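Local coordinates for sialidase B (Streptococcus pneumoniae serotype 4, PDB 4XJW), which catalyses the release of terminal sialic acid from oligosaccharides, glycoproteins and glycolipids as a family 33 exo-alpha-sialidase, and acts as an intramolecular trans-sialidase, at residues R207-T213 against Y615-L621; Q554-I558 against V570-P575; R218-D224 against I239-D245; H625-E631 against V647-E653. The protein carries 1 engineered substitution. All coordinates share one frame; numbering follows the deposited sequence.

Contact 1: R207-T213 against Y615-L621. With OPX ((1s,3R,4S)-1-[(cyclohexylamino)methyl]-3,4-dihydroxycyclopentanesulfonic acid), chain B.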
# COMPACT_ATOMS: atom_id res chain seq x y z
N ARG A 207 -1.97 1.85 -0.00
CA ARG A 207 -1.90 0.45 0.41
C ARG A 207 -2.80 -0.35 -0.51
O ARG A 207 -3.67 0.20 -1.20
CB ARG A 207 -2.37 0.23 1.87
CG ARG A 207 -1.30 0.50 2.97
CD ARG A 207 -1.39 -0.53 4.12
NE ARG A 207 -1.07 -1.90 3.74
CZ ARG A 207 -1.31 -2.98 4.50
NH1 ARG A 207 -1.88 -2.82 5.69
NH2 ARG A 207 -0.98 -4.21 4.06
N ILE A 208 -2.58 -1.66 -0.50
CA ILE A 208 -3.47 -2.63 -1.16
C ILE A 208 -3.51 -2.48 -2.69
O ILE A 208 -4.55 -2.19 -3.27
CB ILE A 208 -4.93 -2.57 -0.61
CG1 ILE A 208 -4.99 -2.27 0.89
CG2 ILE A 208 -5.63 -3.88 -0.86
CD1 ILE A 208 -4.26 -3.28 1.77
N PRO A 209 -2.37 -2.70 -3.36
CA PRO A 209 -2.28 -2.53 -4.81
C PRO A 209 -2.94 -3.67 -5.57
O PRO A 209 -2.97 -4.81 -5.09
CB PRO A 209 -0.78 -2.59 -5.07
CG PRO A 209 -0.24 -3.44 -3.95
CD PRO A 209 -1.07 -3.07 -2.76
N THR A 210 -3.43 -3.36 -6.77
CA THR A 210 -3.94 -4.37 -7.70
C THR A 210 -3.38 -4.09 -9.09
O THR A 210 -2.94 -2.96 -9.38
CB THR A 210 -5.49 -4.42 -7.76
OG1 THR A 210 -5.97 -3.39 -8.63
CG2 THR A 210 -6.12 -4.28 -6.36
N LEU A 211 -3.35 -5.12 -9.93
CA LEU A 211 -2.99 -5.00 -11.35
C LEU A 211 -3.86 -5.96 -12.14
O LEU A 211 -4.19 -7.03 -11.66
CB LEU A 211 -1.52 -5.39 -11.56
CG LEU A 211 -0.41 -4.47 -11.08
CD1 LEU A 211 0.95 -5.16 -11.21
CD2 LEU A 211 -0.43 -3.15 -11.84
N TYR A 212 -4.21 -5.58 -13.36
CA TYR A 212 -5.02 -6.44 -14.21
C TYR A 212 -4.75 -6.05 -15.66
O TYR A 212 -4.74 -4.86 -16.00
CB TYR A 212 -6.50 -6.23 -13.91
CG TYR A 212 -7.42 -7.29 -14.48
CD1 TYR A 212 -7.80 -7.26 -15.82
CD2 TYR A 212 -7.93 -8.29 -13.68
CE1 TYR A 212 -8.66 -8.22 -16.34
CE2 TYR A 212 -8.79 -9.25 -14.19
CZ TYR A 212 -9.15 -9.21 -15.52
OH TYR A 212 -10.01 -10.17 -16.00
N THR A 213 -4.55 -7.05 -16.51
CA THR A 213 -4.24 -6.80 -17.92
C THR A 213 -5.52 -6.94 -18.73
O THR A 213 -6.13 -8.01 -18.78
CB THR A 213 -3.18 -7.78 -18.42
OG1 THR A 213 -2.01 -7.64 -17.61
CG2 THR A 213 -2.83 -7.50 -19.88
N TYR A 615 1.61 -6.74 1.00
CA TYR A 615 0.61 -7.03 -0.02
C TYR A 615 1.19 -6.76 -1.40
O TYR A 615 2.08 -5.91 -1.58
CB TYR A 615 -0.67 -6.22 0.17
CG TYR A 615 -1.59 -6.69 1.28
CD1 TYR A 615 -1.09 -7.18 2.48
CD2 TYR A 615 -2.96 -6.60 1.14
CE1 TYR A 615 -1.95 -7.58 3.49
CE2 TYR A 615 -3.82 -7.00 2.14
CZ TYR A 615 -3.30 -7.47 3.32
OH TYR A 615 -4.15 -7.86 4.34
N SER A 616 0.68 -7.50 -2.38
CA SER A 616 1.24 -7.43 -3.71
C SER A 616 0.22 -7.70 -4.80
O SER A 616 -0.83 -8.31 -4.59
CB SER A 616 2.41 -8.41 -3.82
OG SER A 616 1.93 -9.75 -3.80
N ALA A 617 0.58 -7.23 -5.99
CA ALA A 617 -0.21 -7.43 -7.19
C ALA A 617 0.72 -7.91 -8.29
O ALA A 617 1.81 -7.33 -8.50
CB ALA A 617 -0.90 -6.13 -7.58
N ILE A 618 0.32 -8.96 -9.00
CA ILE A 618 1.08 -9.40 -10.17
C ILE A 618 0.20 -9.57 -11.40
O ILE A 618 -0.95 -9.99 -11.32
CB ILE A 618 1.89 -10.69 -9.90
CG1 ILE A 618 0.98 -11.84 -9.45
CG2 ILE A 618 3.02 -10.42 -8.89
CD1 ILE A 618 1.74 -13.17 -9.37
N THR A 619 0.76 -9.24 -12.56
CA THR A 619 0.05 -9.51 -13.79
C THR A 619 1.02 -9.76 -14.92
O THR A 619 2.11 -9.20 -14.94
CB THR A 619 -1.00 -8.41 -14.12
OG1 THR A 619 -1.98 -8.95 -15.00
CG2 THR A 619 -0.35 -7.16 -14.76
N GLU A 620 0.61 -10.61 -15.86
CA GLU A 620 1.36 -10.79 -17.09
C GLU A 620 1.05 -9.62 -18.00
O GLU A 620 -0.11 -9.37 -18.34
CB GLU A 620 1.01 -12.11 -17.76
CG GLU A 620 1.82 -12.37 -19.03
CD GLU A 620 1.52 -13.71 -19.66
OE1 GLU A 620 0.70 -14.47 -19.11
OE2 GLU A 620 2.09 -13.98 -20.74
N LEU A 621 2.09 -8.89 -18.35
CA LEU A 621 1.97 -7.79 -19.30
C LEU A 621 1.77 -8.39 -20.69
O LEU A 621 2.11 -9.56 -20.94
CB LEU A 621 3.21 -6.90 -19.23
CG LEU A 621 3.51 -6.46 -17.79
CD1 LEU A 621 4.87 -5.82 -17.67
CD2 LEU A 621 2.43 -5.52 -17.27
CAF OPX B . -0.91 -11.98 -22.17
CAG OPX B . -2.15 -12.50 -22.83
CAH OPX B . -1.25 -10.95 -21.15
CAI OPX B . -3.10 -13.05 -21.81
CAJ OPX B . -2.22 -11.47 -20.12
CAK OPX B . -4.99 -11.67 -18.94
CAL OPX B . -4.87 -12.76 -16.64
CAM OPX B . -6.38 -10.93 -16.96
CAO OPX B . -5.21 -12.14 -15.33
CAP OPX B . -5.58 -10.76 -15.67
CAQ OPX B . -3.46 -12.03 -20.78
CAR OPX B . -5.76 -12.12 -17.66
NAN OPX B . -4.34 -12.68 -19.79
OAA OPX B . -6.38 -14.42 -18.83
OAB OPX B . -7.70 -13.77 -16.90
OAC OPX B . -4.15 -12.19 -14.45
OAD OPX B . -4.50 -9.96 -15.93
OAE OPX B . -8.01 -12.62 -18.98
SAS OPX B . -7.03 -13.30 -18.12
O HOH W 1 -3.30 -7.53 -5.47
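Arg207-Thr213 and Tyr615-Leu621 run almost the same way, their end-to-end directions 22° apart. The backbones are nearest at Thr210 and Ala617, with CA atoms 4.9 Å apart. Each segment carries the edge strand of a separate antiparallel sheet, consistent with adjoining blades near the axis of a six-bladed sialidase propeller. A water bridges the two backbones by donating to both Pro209 O and Ser616 O. Ala617 CB points toward segment 207-213 and sits 3.5 Å from Thr210 CA. Leu211 CG packs against the same methyl, and Leu211 CB meets Thr619 CG2.

The active site lies at one end. Tyr615, the nucleophile by similarity, turns a ring face to Arg207, which probably binds substrate. Bends at chi2 and chi3 bring the guanidinium over that face. It stands steeply there, its plane 75° from the ring, in a cation-pi contact. Arg207 NH2 leads, 3.4 Å from Tyr615 CD1. Glu631 holds Arg207 NE by a salt bridge, and Tyr615 OH is hydrogen-bonded to Glu503. Ile208 CD1 reaches Tyr615 CD2 at 3.6 Å.

The inhibitor OPX occupies the other end. Its cyclopentane ring lies over the Tyr212 ring, with OPX CAP above the ring centre. Thr213 N donates to OPX OAD at 3.0 Å. OAD in turn makes a weak hydrogen bond to Thr619 OG1. A relay of hydroxyls continues from there: Thr619 OG1 donates to Thr213 OG1 at 2.9 Å, and Thr213 OG1 donates to Glu620 O at 2.7 Å, from above the carbonyl plane.

Contact 2: Q554-I558 against V570-P575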
# COMPACT_ATOMS: atom_id res chain seq x y z
N GLN A 554 -1.60 -11.36 2.30
CA GLN A 554 -2.21 -11.56 1.00
C GLN A 554 -1.20 -12.22 0.06
O GLN A 554 0.00 -11.92 0.10
CB GLN A 554 -2.65 -10.21 0.42
CG GLN A 554 -3.42 -10.30 -0.91
CD GLN A 554 -3.04 -9.20 -1.89
OE1 GLN A 554 -2.05 -8.50 -1.71
NE2 GLN A 554 -3.83 -9.05 -2.94
N VAL A 555 -1.70 -13.15 -0.77
CA VAL A 555 -0.90 -13.77 -1.82
C VAL A 555 -1.59 -13.46 -3.14
O VAL A 555 -2.81 -13.62 -3.29
CB VAL A 555 -0.77 -15.31 -1.63
CG1 VAL A 555 -2.13 -15.96 -1.44
CG2 VAL A 555 -0.03 -15.96 -2.79
N SER A 556 -0.82 -12.99 -4.12
CA SER A 556 -1.39 -12.79 -5.44
C SER A 556 -0.92 -13.92 -6.34
O SER A 556 0.10 -14.56 -6.06
CB SER A 556 -1.04 -11.41 -5.99
OG SER A 556 0.34 -11.12 -5.94
N ALA A 557 -1.67 -14.19 -7.40
CA ALA A 557 -1.47 -15.42 -8.17
C ALA A 557 -1.95 -15.25 -9.58
O ALA A 557 -3.02 -14.70 -9.80
CB ALA A 557 -2.21 -16.56 -7.51
N ILE A 558 -1.16 -15.74 -10.53
CA ILE A 558 -1.60 -15.73 -11.93
C ILE A 558 -1.26 -17.04 -12.65
O ILE A 558 -0.36 -17.77 -12.24
CB ILE A 558 -0.98 -14.57 -12.74
CG1 ILE A 558 0.55 -14.66 -12.74
CG2 ILE A 558 -1.44 -13.23 -12.20
CD1 ILE A 558 1.24 -13.74 -13.77
N VAL A 570 2.04 -21.55 -13.03
CA VAL A 570 1.37 -20.62 -12.14
C VAL A 570 2.45 -19.82 -11.42
O VAL A 570 3.52 -20.35 -11.12
CB VAL A 570 0.51 -21.40 -11.13
CG1 VAL A 570 0.05 -20.52 -9.97
CG2 VAL A 570 -0.68 -22.00 -11.85
N ILE A 571 2.20 -18.53 -11.20
CA ILE A 571 3.16 -17.72 -10.46
C ILE A 571 2.49 -17.10 -9.23
O ILE A 571 1.42 -16.50 -9.34
CB ILE A 571 3.80 -16.63 -11.33
CG1 ILE A 571 4.41 -17.26 -12.59
CG2 ILE A 571 4.87 -15.87 -10.54
CD1 ILE A 571 4.89 -16.26 -13.61
N LEU A 572 3.11 -17.30 -8.07
CA LEU A 572 2.62 -16.73 -6.82
C LEU A 572 3.55 -15.59 -6.37
O LEU A 572 4.76 -15.66 -6.57
CB LEU A 572 2.60 -17.80 -5.73
CG LEU A 572 1.76 -19.06 -5.88
CD1 LEU A 572 1.83 -19.87 -4.58
CD2 LEU A 572 0.31 -18.75 -6.22
N SER A 573 2.97 -14.57 -5.75
CA SER A 573 3.75 -13.48 -5.13
C SER A 573 3.36 -13.39 -3.66
O SER A 573 2.18 -13.30 -3.34
CB SER A 573 3.44 -12.16 -5.84
OG SER A 573 3.85 -11.06 -5.07
N THR A 574 4.37 -13.38 -2.78
CA THR A 574 4.13 -13.41 -1.34
C THR A 574 5.44 -13.16 -0.62
O THR A 574 6.50 -13.47 -1.16
CB THR A 574 3.59 -14.81 -0.91
OG1 THR A 574 3.49 -14.88 0.52
CG2 THR A 574 4.50 -15.92 -1.41
N PRO A 575 5.38 -12.62 0.61
CA PRO A 575 6.56 -12.75 1.47
C PRO A 575 6.82 -14.24 1.73
O PRO A 575 5.88 -15.04 1.81
CB PRO A 575 6.10 -12.06 2.77
CG PRO A 575 4.60 -12.19 2.75
CD PRO A 575 4.26 -11.96 1.29
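Ser556 and Ser573 face each other across an antiparallel beta hairpin. They form a hydrogen-bonded pair, with Ser573 N donating to Ser556 O at 2.9 Å and Ser556 N to Ser573 O at 3.1 Å. Ile558 and Ile571 form the second such pair, with Ile558 N to Ile571 O and Ile571 N to Ile558 O both at 2.9 Å. Between them Ala557 and Leu572 make a non-hydrogen-bonded pair on the other face of the sheet. There Leu572 CD2 reaches across to Ala557 CB at 3.6 Å.

On the serine face, Ser556 OG sits between its backbone N and carbonyl carbon (chi1 51°). This places Ser556 OG 3.3 Å from Ser573 CB. Both serine hydroxyls are hydrogen-bonded to Ser616 OG. Ser573 OG has a further partner in Tyr613 OH. The isoleucines continue this face. Ile558 and Ile571 lie side by side and point the same way, with Ile558 CG1 4.1 Å from Ile571 CB. Ile558 also lines the OPX pocket.

Gln554, just before the strand, brings the hairpin to the active site. Its OE1 accepts from Ser616 N and its NE2 donates to Pro454 O, so both ends of the amide are held. Its side chain also touches Glu503 and Tyr615.

The hairpin begins a four-stranded blade of the propeller. Strand 569-575 is bonded on its other side to strand 584-592. Ile618 of strand 616-620 packs on the serine and isoleucine face. Phe517 of strand 513-518 packs on the face of Ala557 and Leu572, where Trp600 of strand 597-605 also touches Leu572.

Contact 3: R218-D224 against I239-D245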
# COMPACT_ATOMS: atom_id res chain seq x y z
N ARG A 218 -4.08 -2.63 -22.43
CA ARG A 218 -3.98 -1.67 -21.33
C ARG A 218 -3.87 -2.42 -20.01
O ARG A 218 -4.58 -3.39 -19.78
CB ARG A 218 -5.18 -0.72 -21.32
CG ARG A 218 -5.23 0.20 -20.10
CD ARG A 218 -6.33 1.25 -20.25
NE ARG A 218 -6.00 2.25 -21.27
CZ ARG A 218 -6.78 3.27 -21.59
NH1 ARG A 218 -7.95 3.45 -20.98
NH2 ARG A 218 -6.39 4.13 -22.53
N VAL A 219 -2.95 -1.99 -19.16
CA VAL A 219 -2.80 -2.58 -17.83
C VAL A 219 -3.37 -1.58 -16.83
O VAL A 219 -3.01 -0.40 -16.85
CB VAL A 219 -1.32 -2.86 -17.52
CG1 VAL A 219 -1.18 -3.47 -16.13
CG2 VAL A 219 -0.73 -3.80 -18.56
N LEU A 220 -4.28 -2.06 -15.98
CA LEU A 220 -5.00 -1.20 -15.03
C LEU A 220 -4.54 -1.53 -13.62
O LEU A 220 -4.26 -2.70 -13.30
CB LEU A 220 -6.51 -1.44 -15.14
CG LEU A 220 -7.47 -0.58 -14.31
CD1 LEU A 220 -7.31 0.88 -14.71
CD2 LEU A 220 -8.92 -1.04 -14.49
N SER A 221 -4.42 -0.51 -12.78
CA SER A 221 -4.09 -0.70 -11.37
C SER A 221 -5.07 0.06 -10.51
O SER A 221 -5.43 1.18 -10.82
CB SER A 221 -2.66 -0.21 -11.09
OG SER A 221 -2.34 -0.22 -9.70
N SER A 222 -5.50 -0.57 -9.42
CA SER A 222 -6.24 0.15 -8.38
C SER A 222 -5.50 0.10 -7.05
O SER A 222 -4.57 -0.70 -6.88
CB SER A 222 -7.68 -0.34 -8.23
OG SER A 222 -7.76 -1.68 -7.79
N ILE A 223 -5.91 0.97 -6.12
CA ILE A 223 -5.19 1.15 -4.87
C ILE A 223 -6.09 1.83 -3.86
O ILE A 223 -7.03 2.53 -4.23
CB ILE A 223 -3.90 2.01 -5.11
CG1 ILE A 223 -2.93 1.91 -3.94
CG2 ILE A 223 -4.22 3.48 -5.30
CD1 ILE A 223 -1.69 1.20 -4.27
N ASP A 224 -5.81 1.59 -2.58
CA ASP A 224 -6.35 2.42 -1.50
C ASP A 224 -5.50 3.68 -1.41
O ASP A 224 -4.30 3.60 -1.17
CB ASP A 224 -6.19 1.71 -0.15
CG ASP A 224 -7.23 0.64 0.14
OD1 ASP A 224 -7.81 0.02 -0.78
OD2 ASP A 224 -7.43 0.38 1.34
N ILE A 239 -10.71 4.84 -3.29
CA ILE A 239 -10.10 3.92 -4.25
C ILE A 239 -9.67 4.71 -5.48
O ILE A 239 -10.48 5.41 -6.09
CB ILE A 239 -11.06 2.80 -4.68
CG1 ILE A 239 -11.64 2.06 -3.47
CG2 ILE A 239 -10.35 1.84 -5.63
CD1 ILE A 239 -10.58 1.47 -2.52
N ALA A 240 -8.39 4.61 -5.84
CA ALA A 240 -7.85 5.33 -7.00
C ALA A 240 -7.38 4.34 -8.05
O ALA A 240 -7.08 3.18 -7.73
CB ALA A 240 -6.70 6.26 -6.58
N THR A 241 -7.32 4.80 -9.30
CA THR A 241 -6.87 3.95 -10.41
C THR A 241 -5.92 4.71 -11.33
O THR A 241 -5.97 5.94 -11.42
CB THR A 241 -8.03 3.36 -11.25
OG1 THR A 241 -8.80 4.41 -11.84
CG2 THR A 241 -8.99 2.53 -10.41
N SER A 242 -5.08 3.93 -12.02
CA SER A 242 -4.18 4.43 -13.05
C SER A 242 -3.96 3.32 -14.08
O SER A 242 -4.07 2.14 -13.75
CB SER A 242 -2.85 4.85 -12.41
OG SER A 242 -1.87 5.20 -13.39
N TYR A 243 -3.69 3.66 -15.34
CA TYR A 243 -3.47 2.63 -16.35
C TYR A 243 -2.22 2.94 -17.17
O TYR A 243 -1.75 4.09 -17.23
CB TYR A 243 -4.70 2.46 -17.30
CG TYR A 243 -5.14 3.76 -17.90
CD1 TYR A 243 -4.53 4.28 -19.02
CD2 TYR A 243 -6.14 4.52 -17.28
CE1 TYR A 243 -4.92 5.51 -19.55
CE2 TYR A 243 -6.53 5.74 -17.78
CZ TYR A 243 -5.92 6.23 -18.91
OH TYR A 243 -6.32 7.45 -19.42
N SER A 244 -1.68 1.89 -17.79
CA SER A 244 -0.53 2.04 -18.67
C SER A 244 -0.88 1.44 -20.03
O SER A 244 -1.44 0.34 -20.11
CB SER A 244 0.68 1.31 -18.08
OG SER A 244 1.71 1.26 -19.07
N ASP A 245 -0.56 2.17 -21.10
CA ASP A 245 -0.79 1.68 -22.46
C ASP A 245 0.49 1.21 -23.14
O ASP A 245 0.46 0.84 -24.32
CB ASP A 245 -1.49 2.75 -23.32
CG ASP A 245 -2.93 2.93 -22.93
OD1 ASP A 245 -3.55 1.92 -22.58
OD2 ASP A 245 -3.42 4.08 -22.95
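Arg218 reaches over Tyr243 to Asp245. Arg218 CB lies 3.3 Å from Asp245 OD1. Arg218 CG and CD run above the root of the tyrosine, each 3.6 Å from Tyr243 CB. A bend at chi3 (-71°) then lays the guanidinium flat on the ring, with planes 17° apart. Arg218 CZ is 3.8 Å from the Tyr243 ring centroid, a cation-pi stack. At the guanidinium edge Arg218 NE donates to Asp245 OD1 at 2.8 Å, almost straight (178°), with the oxygen in the guanidinium plane. Arg218 NH2 donates to Asp245 OD2 at 3.0 Å, and this oxygen is tilted from that plane. The carboxylate uses a syn lone pair on each oxygen, so this salt bridge is side-on and fixes the rotation of the arginine head. NH1 has a separate salt bridge to Glu431.

Backbone bonds carry the pairing onward from Val219-Ser244 to Ile223-Ala240, where the bond from Ile223 N is weak. Ile223 CG2 packs on Ala240 CB there. On the opposite face Leu220 CD1 meets Tyr243 CB.

Ser244 OG is hydrogen-bonded to Gly248 N and Thr250 O. The pair is an antiparallel hairpin of a propeller blade running into the turn of an Asp-box, the first BNR repeat of this sialidase.

Contact 4: H625-E631 against V647-E653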
# COMPACT_ATOMS: atom_id res chain seq x y z
N HIS A 625 6.20 -10.09 -20.22
CA HIS A 625 6.88 -9.75 -18.97
C HIS A 625 5.88 -9.87 -17.83
O HIS A 625 4.67 -10.04 -18.05
CB HIS A 625 7.42 -8.33 -18.98
CG HIS A 625 8.53 -8.11 -19.95
ND1 HIS A 625 9.61 -7.29 -19.66
CD2 HIS A 625 8.73 -8.57 -21.21
CE1 HIS A 625 10.42 -7.27 -20.70
NE2 HIS A 625 9.92 -8.05 -21.65
N ILE A 626 6.40 -9.79 -16.60
CA ILE A 626 5.58 -9.80 -15.40
C ILE A 626 5.71 -8.45 -14.72
O ILE A 626 6.82 -7.97 -14.48
CB ILE A 626 6.07 -10.88 -14.43
CG1 ILE A 626 6.07 -12.26 -15.08
CG2 ILE A 626 5.20 -10.87 -13.17
CD1 ILE A 626 4.72 -12.76 -15.55
N GLY A 627 4.58 -7.81 -14.45
CA GLY A 627 4.58 -6.59 -13.65
C GLY A 627 4.19 -6.91 -12.21
O GLY A 627 3.28 -7.70 -11.98
N VAL A 628 4.90 -6.30 -11.27
CA VAL A 628 4.65 -6.49 -9.83
C VAL A 628 4.50 -5.11 -9.20
O VAL A 628 5.38 -4.27 -9.33
CB VAL A 628 5.79 -7.28 -9.14
CG1 VAL A 628 5.42 -7.60 -7.71
CG2 VAL A 628 6.11 -8.56 -9.90
N LEU A 629 3.36 -4.87 -8.56
CA LEU A 629 3.13 -3.66 -7.79
C LEU A 629 2.95 -4.12 -6.35
O LEU A 629 2.04 -4.89 -6.05
CB LEU A 629 1.89 -2.93 -8.28
CG LEU A 629 1.55 -1.62 -7.58
CD1 LEU A 629 2.65 -0.60 -7.82
CD2 LEU A 629 0.21 -1.09 -8.08
N PHE A 630 3.82 -3.67 -5.46
CA PHE A 630 3.83 -4.25 -4.12
C PHE A 630 4.19 -3.25 -3.03
O PHE A 630 4.86 -2.23 -3.29
CB PHE A 630 4.81 -5.43 -4.07
CG PHE A 630 6.25 -5.03 -4.24
CD1 PHE A 630 6.79 -4.82 -5.50
CD2 PHE A 630 7.07 -4.88 -3.12
CE1 PHE A 630 8.14 -4.45 -5.66
CE2 PHE A 630 8.41 -4.52 -3.28
CZ PHE A 630 8.94 -4.31 -4.53
N GLU A 631 3.77 -3.58 -1.81
CA GLU A 631 4.12 -2.81 -0.64
C GLU A 631 5.53 -3.19 -0.21
O GLU A 631 5.74 -4.26 0.35
CB GLU A 631 3.11 -3.11 0.47
CG GLU A 631 1.69 -2.59 0.17
CD GLU A 631 0.65 -3.04 1.19
OE1 GLU A 631 0.93 -3.97 1.99
OE2 GLU A 631 -0.43 -2.41 1.23
N VAL A 647 4.77 1.79 -1.97
CA VAL A 647 4.11 0.94 -2.97
C VAL A 647 4.80 1.24 -4.30
O VAL A 647 4.75 2.36 -4.81
CB VAL A 647 2.60 1.20 -3.08
CG1 VAL A 647 1.97 0.33 -4.19
CG2 VAL A 647 1.90 0.90 -1.74
N GLN A 648 5.50 0.23 -4.82
CA GLN A 648 6.40 0.39 -5.96
C GLN A 648 6.16 -0.68 -7.01
O GLN A 648 5.67 -1.77 -6.72
CB GLN A 648 7.84 0.32 -5.46
CG GLN A 648 8.18 1.43 -4.48
CD GLN A 648 9.59 1.37 -3.96
OE1 GLN A 648 10.36 0.46 -4.26
NE2 GLN A 648 9.95 2.37 -3.13
N TYR A 649 6.50 -0.34 -8.25
CA TYR A 649 6.26 -1.20 -9.42
C TYR A 649 7.58 -1.63 -10.06
O TYR A 649 8.46 -0.80 -10.33
CB TYR A 649 5.42 -0.44 -10.46
CG TYR A 649 5.20 -1.20 -11.75
CD1 TYR A 649 4.24 -2.20 -11.83
CD2 TYR A 649 5.97 -0.94 -12.89
CE1 TYR A 649 4.03 -2.91 -13.01
CE2 TYR A 649 5.77 -1.66 -14.08
CZ TYR A 649 4.80 -2.64 -14.12
OH TYR A 649 4.58 -3.38 -15.27
N ILE A 650 7.70 -2.93 -10.33
CA ILE A 650 8.86 -3.44 -11.07
C ILE A 650 8.40 -4.29 -12.26
O ILE A 650 7.28 -4.81 -12.28
CB ILE A 650 9.81 -4.26 -10.18
CG1 ILE A 650 9.08 -5.46 -9.57
CG2 ILE A 650 10.43 -3.38 -9.09
CD1 ILE A 650 9.99 -6.44 -8.85
N ASP A 651 9.31 -4.45 -13.23
CA ASP A 651 9.08 -5.27 -14.41
C ASP A 651 10.08 -6.43 -14.40
O ASP A 651 11.29 -6.20 -14.27
CB ASP A 651 9.28 -4.42 -15.67
CG ASP A 651 9.09 -5.20 -16.96
OD1 ASP A 651 10.03 -5.93 -17.37
OD2 ASP A 651 8.01 -5.07 -17.58
N LEU A 652 9.59 -7.66 -14.51
CA LEU A 652 10.46 -8.83 -14.53
C LEU A 652 10.21 -9.67 -15.78
O LEU A 652 9.11 -9.66 -16.34
CB LEU A 652 10.25 -9.67 -13.28
CG LEU A 652 10.65 -9.02 -11.96
CD1 LEU A 652 10.11 -9.83 -10.78
CD2 LEU A 652 12.15 -8.87 -11.89
N GLU A 653 11.23 -10.41 -16.20
CA GLU A 653 11.10 -11.38 -17.28
C GLU A 653 11.20 -12.79 -16.72
O GLU A 653 11.79 -13.00 -15.67
CB GLU A 653 12.19 -11.15 -18.33
CG GLU A 653 12.10 -9.80 -19.01
CD GLU A 653 13.11 -9.65 -20.12
OE1 GLU A 653 12.85 -10.15 -21.23
OE2 GLU A 653 14.16 -9.02 -19.87
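His625 and Asp651 are brought together by their first torsions. Asp651 swings CG to the side away from its N (chi1 179°), while His625 CG lies beside its own N (chi1 -67°). The result is a His-carboxylate hydrogen bond at one end of an antiparallel strand pair in a propeller blade. His625 ND1 donates to Asp651 OD1 at 2.7 Å, nearly straight. The oxygen lies in the imidazole plane and uses its syn lone pair. Glu653 comes alongside and covers one face of the same ring. Glu653 CG makes a CH-pi contact 3.7 Å from the His625 ring centroid, and the Glu653 carboxylate lies nearly parallel to the imidazole.

The strands are then joined by three hydrogen-bonded pairs: Ile626-Leu652, Val628-Ile650 and Phe630-Gln648. Val628 CB packs on Ile650 CG1 at 3.8 Å, and the Phe630 ring approaches the same isoleucine. On this face Gln648 OE1 is hydrogen-bonded to Trp96 NE1. On the other face Leu629 CD1 lies 3.8 Å from both Val647 CG1 and Tyr649 CB. Pro209 of strand 205-213 touches Leu629 and Val647 there. Glu631, at the strand end, holds Arg207 and the backbone N of Tyr615 at the active site.

The Tyr649 ring reaches the neighbouring backbone and makes an edge-to-face contact with Trp251. Tyr649 CD1 lies 3.4 Å from Val628 O, and Tyr649 OH ends 3.6 Å from Gly627 CA.

How the contacts relate
From the N terminus, segment 207-213 comes first and pairs with a partner about 400 residues later. Contact 3 closes next, a short hairpin in the same sheet as strand 205-213. Contact 2 closes another hairpin much later. Both lie within the long loop that contact 1 completes at 615-621, and they follow one another without crossing. Contact 4 comes after, in series, closing a short loop of its own and pairing the last two strands of the sheet that strand 616-620 begins. Contact 1 therefore joins the first and last sheets of the catalytic propeller. Contacts 2, 3 and 4 each touch it. Contact 4 also touches contacts 2 and 3, which remain apart, about 9 Å between nearest atoms.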